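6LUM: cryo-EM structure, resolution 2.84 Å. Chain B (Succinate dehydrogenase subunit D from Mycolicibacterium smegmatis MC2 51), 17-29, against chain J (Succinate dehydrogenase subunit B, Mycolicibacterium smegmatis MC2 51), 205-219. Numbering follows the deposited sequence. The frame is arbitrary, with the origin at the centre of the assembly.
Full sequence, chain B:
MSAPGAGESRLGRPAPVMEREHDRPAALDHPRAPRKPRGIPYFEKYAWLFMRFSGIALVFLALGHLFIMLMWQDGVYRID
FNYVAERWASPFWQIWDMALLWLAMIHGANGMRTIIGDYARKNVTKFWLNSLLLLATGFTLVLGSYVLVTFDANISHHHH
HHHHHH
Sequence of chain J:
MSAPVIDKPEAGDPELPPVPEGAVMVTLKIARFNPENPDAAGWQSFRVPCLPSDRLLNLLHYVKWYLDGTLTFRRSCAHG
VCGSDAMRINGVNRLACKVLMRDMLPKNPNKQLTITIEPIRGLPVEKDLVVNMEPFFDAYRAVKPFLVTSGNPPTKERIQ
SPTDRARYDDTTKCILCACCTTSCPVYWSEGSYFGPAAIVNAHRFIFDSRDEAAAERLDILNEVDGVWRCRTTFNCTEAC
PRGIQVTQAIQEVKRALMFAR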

# COMPACT_ATOMS: atom_id res chain seq x y z
N VAL B 17 13.22 28.04 5.12
CA VAL B 17 13.81 26.91 5.83
C VAL B 17 12.68 26.06 6.42
O VAL B 17 11.78 26.59 7.07
CB VAL B 17 14.77 27.39 6.92
CG1 VAL B 17 15.56 26.22 7.48
CG2 VAL B 17 15.70 28.45 6.38
N MET B 18 12.74 24.76 6.18
CA MET B 18 11.72 23.84 6.67
C MET B 18 12.09 23.17 7.98
O MET B 18 11.25 22.48 8.56
CB MET B 18 11.43 22.77 5.62
CG MET B 18 10.74 23.28 4.38
SD MET B 18 10.52 21.99 3.15
CE MET B 18 9.28 20.97 3.93
N GLU B 19 13.31 23.37 8.46
CA GLU B 19 13.81 22.69 9.66
C GLU B 19 13.31 23.42 10.90
O GLU B 19 13.73 24.54 11.18
CB GLU B 19 15.33 22.63 9.62
CG GLU B 19 15.98 22.03 10.84
CD GLU B 19 17.48 22.23 10.85
OE1 GLU B 19 18.13 21.86 11.85
OE2 GLU B 19 18.01 22.76 9.85
N ARG B 20 12.41 22.77 11.65
CA ARG B 20 11.91 23.35 12.89
C ARG B 20 13.00 23.37 13.95
O ARG B 20 13.43 24.44 14.41
CB ARG B 20 10.70 22.55 13.38
CG ARG B 20 9.53 22.56 12.43
CD ARG B 20 8.93 23.95 12.35
NE ARG B 20 8.28 24.31 13.60
CZ ARG B 20 8.04 25.57 13.97
NH1 ARG B 20 8.40 26.57 13.20
NH2 ARG B 20 7.43 25.81 15.13
N GLU B 21 13.47 22.19 14.35
CA GLU B 21 14.58 22.04 15.27
C GLU B 21 15.48 20.93 14.76
O GLU B 21 15.16 20.25 13.78
CB GLU B 21 14.09 21.72 16.69
CG GLU B 21 13.34 20.41 16.80
CD GLU B 21 12.90 20.12 18.22
OE1 GLU B 21 13.16 20.96 19.10
OE2 GLU B 21 12.29 19.06 18.45
N HIS B 22 16.61 20.74 15.43
CA HIS B 22 17.61 19.81 14.92
C HIS B 22 17.10 18.38 14.93
O HIS B 22 17.41 17.60 14.02
CB HIS B 22 18.89 19.92 15.74
CG HIS B 22 20.14 19.67 14.95
ND1 HIS B 22 20.56 20.50 13.94
CD2 HIS B 22 21.05 18.67 15.02
CE1 HIS B 22 21.68 20.03 13.42
NE2 HIS B 22 22.00 18.92 14.06
N ASP B 23 16.33 18.01 15.94
CA ASP B 23 15.87 16.64 16.11
C ASP B 23 14.63 16.33 15.28
O ASP B 23 14.15 15.19 15.33
CB ASP B 23 15.57 16.39 17.59
CG ASP B 23 16.79 16.52 18.45
OD1 ASP B 23 17.89 16.21 17.96
OD2 ASP B 23 16.66 16.96 19.61
N ARG B 24 14.11 17.29 14.53
CA ARG B 24 12.86 17.12 13.81
C ARG B 24 13.12 16.97 12.32
O ARG B 24 13.60 17.93 11.69
CB ARG B 24 11.94 18.32 14.07
CG ARG B 24 10.51 18.12 13.62
CD ARG B 24 9.68 17.52 14.71
NE ARG B 24 8.57 16.73 14.20
CZ ARG B 24 7.37 17.23 13.92
NH1 ARG B 24 7.13 18.52 14.09
NH2 ARG B 24 6.41 16.44 13.46
N PRO B 25 12.85 15.82 11.72
CA PRO B 25 12.91 15.71 10.26
C PRO B 25 11.87 16.62 9.62
O PRO B 25 10.67 16.49 9.87
CB PRO B 25 12.61 14.24 10.00
CG PRO B 25 12.87 13.56 11.28
CD PRO B 25 12.55 14.52 12.35
N ALA B 26 12.34 17.55 8.79
CA ALA B 26 11.43 18.45 8.10
C ALA B 26 10.44 17.67 7.24
O ALA B 26 9.26 18.03 7.15
CB ALA B 26 12.21 19.43 7.24
N ALA B 27 10.90 16.58 6.63
CA ALA B 27 10.03 15.74 5.82
C ALA B 27 8.87 15.14 6.61
O ALA B 27 8.00 14.51 6.00
CB ALA B 27 10.86 14.63 5.18
N LEU B 28 8.85 15.32 7.93
CA LEU B 28 7.71 14.87 8.72
C LEU B 28 6.52 15.80 8.58
O LEU B 28 5.38 15.35 8.64
CB LEU B 28 8.11 14.75 10.19
CG LEU B 28 8.57 13.38 10.68
CD1 LEU B 28 8.75 13.39 12.17
CD2 LEU B 28 7.57 12.33 10.27
N ASP B 29 6.76 17.10 8.40
CA ASP B 29 5.70 18.06 8.16
C ASP B 29 5.65 18.51 6.71
O ASP B 29 5.33 19.66 6.42
CB ASP B 29 5.83 19.26 9.10
CG ASP B 29 7.21 19.90 9.05
OD1 ASP B 29 7.81 20.10 10.12
OD2 ASP B 29 7.67 20.23 7.93
N PHE J 205 17.94 9.95 3.91
CA PHE J 205 16.64 10.24 3.34
C PHE J 205 15.62 10.70 4.36
O PHE J 205 14.65 11.37 4.00
CB PHE J 205 16.08 9.00 2.65
CG PHE J 205 16.74 8.69 1.36
CD1 PHE J 205 16.46 9.42 0.24
CD2 PHE J 205 17.64 7.66 1.27
CE1 PHE J 205 17.07 9.14 -0.94
CE2 PHE J 205 18.26 7.39 0.10
CZ PHE J 205 17.97 8.12 -1.01
N ILE J 206 15.79 10.33 5.62
CA ILE J 206 14.90 10.81 6.66
C ILE J 206 15.14 12.29 6.90
O ILE J 206 14.19 13.05 7.13
CB ILE J 206 15.08 9.98 7.93
CG1 ILE J 206 14.38 8.63 7.77
CG2 ILE J 206 14.54 10.70 9.12
CD1 ILE J 206 14.85 7.61 8.74
N PHE J 207 16.39 12.73 6.83
CA PHE J 207 16.68 14.14 7.08
C PHE J 207 16.83 14.93 5.79
O PHE J 207 17.56 15.92 5.75
CB PHE J 207 17.92 14.26 7.96
CG PHE J 207 17.66 13.86 9.37
CD1 PHE J 207 17.60 12.53 9.73
CD2 PHE J 207 17.43 14.80 10.34
CE1 PHE J 207 17.35 12.16 11.01
CE2 PHE J 207 17.18 14.42 11.62
CZ PHE J 207 17.14 13.11 11.96
N ASP J 208 16.11 14.53 4.75
CA ASP J 208 16.05 15.23 3.47
C ASP J 208 14.70 15.94 3.38
O ASP J 208 13.66 15.29 3.50
CB ASP J 208 16.22 14.26 2.31
CG ASP J 208 16.54 14.96 1.02
OD1 ASP J 208 16.78 16.17 1.05
OD2 ASP J 208 16.56 14.29 -0.03
N SER J 209 14.73 17.25 3.15
CA SER J 209 13.50 18.03 3.15
C SER J 209 12.54 17.58 2.07
O SER J 209 11.33 17.48 2.31
CB SER J 209 13.82 19.51 2.98
OG SER J 209 14.84 19.88 3.87
N ARG J 210 13.04 17.31 0.87
CA ARG J 210 12.17 16.99 -0.25
C ARG J 210 11.84 15.51 -0.31
O ARG J 210 11.99 14.86 -1.33
CB ARG J 210 12.82 17.45 -1.55
CG ARG J 210 14.31 17.42 -1.58
CD ARG J 210 14.79 17.71 -2.97
NE ARG J 210 16.24 17.83 -3.07
CZ ARG J 210 17.06 16.81 -3.31
NH1 ARG J 210 16.58 15.59 -3.46
NH2 ARG J 210 18.36 17.02 -3.38
N ASP J 211 11.36 14.96 0.80
CA ASP J 211 10.99 13.56 0.88
C ASP J 211 9.63 13.44 1.57
O ASP J 211 9.30 14.22 2.46
CB ASP J 211 12.04 12.76 1.64
CG ASP J 211 11.95 11.28 1.36
OD1 ASP J 211 11.42 10.90 0.30
OD2 ASP J 211 12.40 10.48 2.20
N GLU J 212 8.85 12.46 1.14
CA GLU J 212 7.50 12.25 1.65
C GLU J 212 7.32 10.85 2.21
O GLU J 212 6.22 10.31 2.19
CB GLU J 212 6.47 12.50 0.55
CG GLU J 212 6.73 13.74 -0.26
CD GLU J 212 5.80 13.85 -1.44
OE1 GLU J 212 4.84 13.05 -1.52
OE2 GLU J 212 6.03 14.73 -2.30
N ALA J 213 8.39 10.24 2.71
CA ALA J 213 8.29 8.96 3.38
C ALA J 213 9.20 8.90 4.60
O ALA J 213 9.61 7.81 5.01
CB ALA J 213 8.60 7.81 2.43
N ALA J 214 9.53 10.06 5.17
CA ALA J 214 10.33 10.07 6.39
C ALA J 214 9.65 9.28 7.49
O ALA J 214 10.29 8.50 8.19
CB ALA J 214 10.57 11.50 6.84
N ALA J 215 8.34 9.45 7.65
CA ALA J 215 7.62 8.75 8.70
C ALA J 215 7.59 7.25 8.44
O ALA J 215 7.70 6.45 9.38
CB ALA J 215 6.21 9.30 8.83
N GLU J 216 7.47 6.84 7.18
CA GLU J 216 7.43 5.42 6.88
C GLU J 216 8.80 4.78 7.09
O GLU J 216 8.90 3.64 7.57
CB GLU J 216 6.96 5.20 5.44
CG GLU J 216 6.32 3.85 5.22
CD GLU J 216 7.32 2.74 5.05
OE1 GLU J 216 8.42 3.01 4.54
OE2 GLU J 216 7.00 1.59 5.43
N ARG J 217 9.87 5.49 6.75
CA ARG J 217 11.21 4.97 7.03
C ARG J 217 11.45 4.88 8.53
O ARG J 217 11.97 3.87 9.01
CB ARG J 217 12.26 5.85 6.37
CG ARG J 217 12.48 5.55 4.92
CD ARG J 217 13.47 6.49 4.32
NE ARG J 217 13.42 6.41 2.87
CZ ARG J 217 12.77 7.26 2.10
NH1 ARG J 217 12.13 8.28 2.64
NH2 ARG J 217 12.77 7.10 0.79
N LEU J 218 11.08 5.92 9.27
CA LEU J 218 11.23 5.89 10.72
C LEU J 218 10.42 4.77 11.32
O LEU J 218 10.80 4.21 12.36
CB LEU J 218 10.83 7.23 11.32
CG LEU J 218 11.84 8.36 11.23
CD1 LEU J 218 11.21 9.64 11.67
CD2 LEU J 218 13.04 8.07 12.08
N ASP J 219 9.31 4.41 10.70
CA ASP J 219 8.54 3.27 11.17
C ASP J 219 9.18 1.95 10.79
O ASP J 219 8.93 0.95 11.46
CB ASP J 219 7.13 3.34 10.59
CG ASP J 219 6.15 2.47 11.33
OD1 ASP J 219 6.55 1.85 12.34
OD2 ASP J 219 4.98 2.39 10.91

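The centre of this contact is A27(B). Its CB points toward chain J and meets the CB of A214(J) at 3.6 Å. The same methyl also reaches backbone oxygens of the loop between the two chain J helices. A27(B) CB lies 3.2 Å from D211(J) O and 3.3 Å from D208(J) O. These are close packing contacts of a methyl against carbonyls. With this many near neighbours, the methyl sits in a snug pocket, and A27(B) has the largest area covered by the other stretch.

P25(B) packs beside it. Its CB is 3.5 Å from I206(J) O, at the end of the first chain J helix. Its CG lies 4.0 Å from I206(J) CG2, 4.3 Å from F207(J) CZ and 4.3 Å from L218(J) CD1. The proline ring therefore touches side chains from both ends of the chain J stretch. Its approach to the F207(J) ring is oblique.

L28(B) extends the apolar surface. Its CA-to-CB bond points sideways, but the end of the side chain comes nearer, and CD2 reaches A215(J) CB at 3.6 Å. A214(J) and A215(J) are the first two residues of the second helix, so two neighbouring methyls receive A27(B) and L28(B).

Two backbone hydrogen bonds lie within chain B at residues 25-29. L28(B) N donates to P25(B) O at 2.9 Å, and D29(B) N donates to A26(B) O at 2.9 Å. These bonds go with the short 3-10 segment at 26-28. On the other side, L218(J) N donates to A214(J) O at 2.9 Å within the helix.

Farther out, the contact thins. A26(B) CB is 4.3 Å from S209(J) OG, and M18(B) SD is 4.1 Å from S209(J) CB. M18(B) thus touches the serine through its sulfur. The CA-to-CB bond of H22(B) points away from chain J. Its backbone oxygen makes the contact instead: H22(B) O lies 4.0 Å from F207(J) CE2, at the ring edge and near its plane.

No hydrogen bond crosses between the stretches; the contacts are van der Waals packing, partly between apolar side chains and partly of methyl against carbonyl oxygen. Two polar interactions lie within single stretches. H22(B) ND1 donates a weak hydrogen bond to E19(B) OE1 at 3.5 Å. Behind the contact, R210(J) NH1 and D208(J) OD2 form a long salt bridge at 3.7 Å, with the oxygen well out of the guanidinium plane.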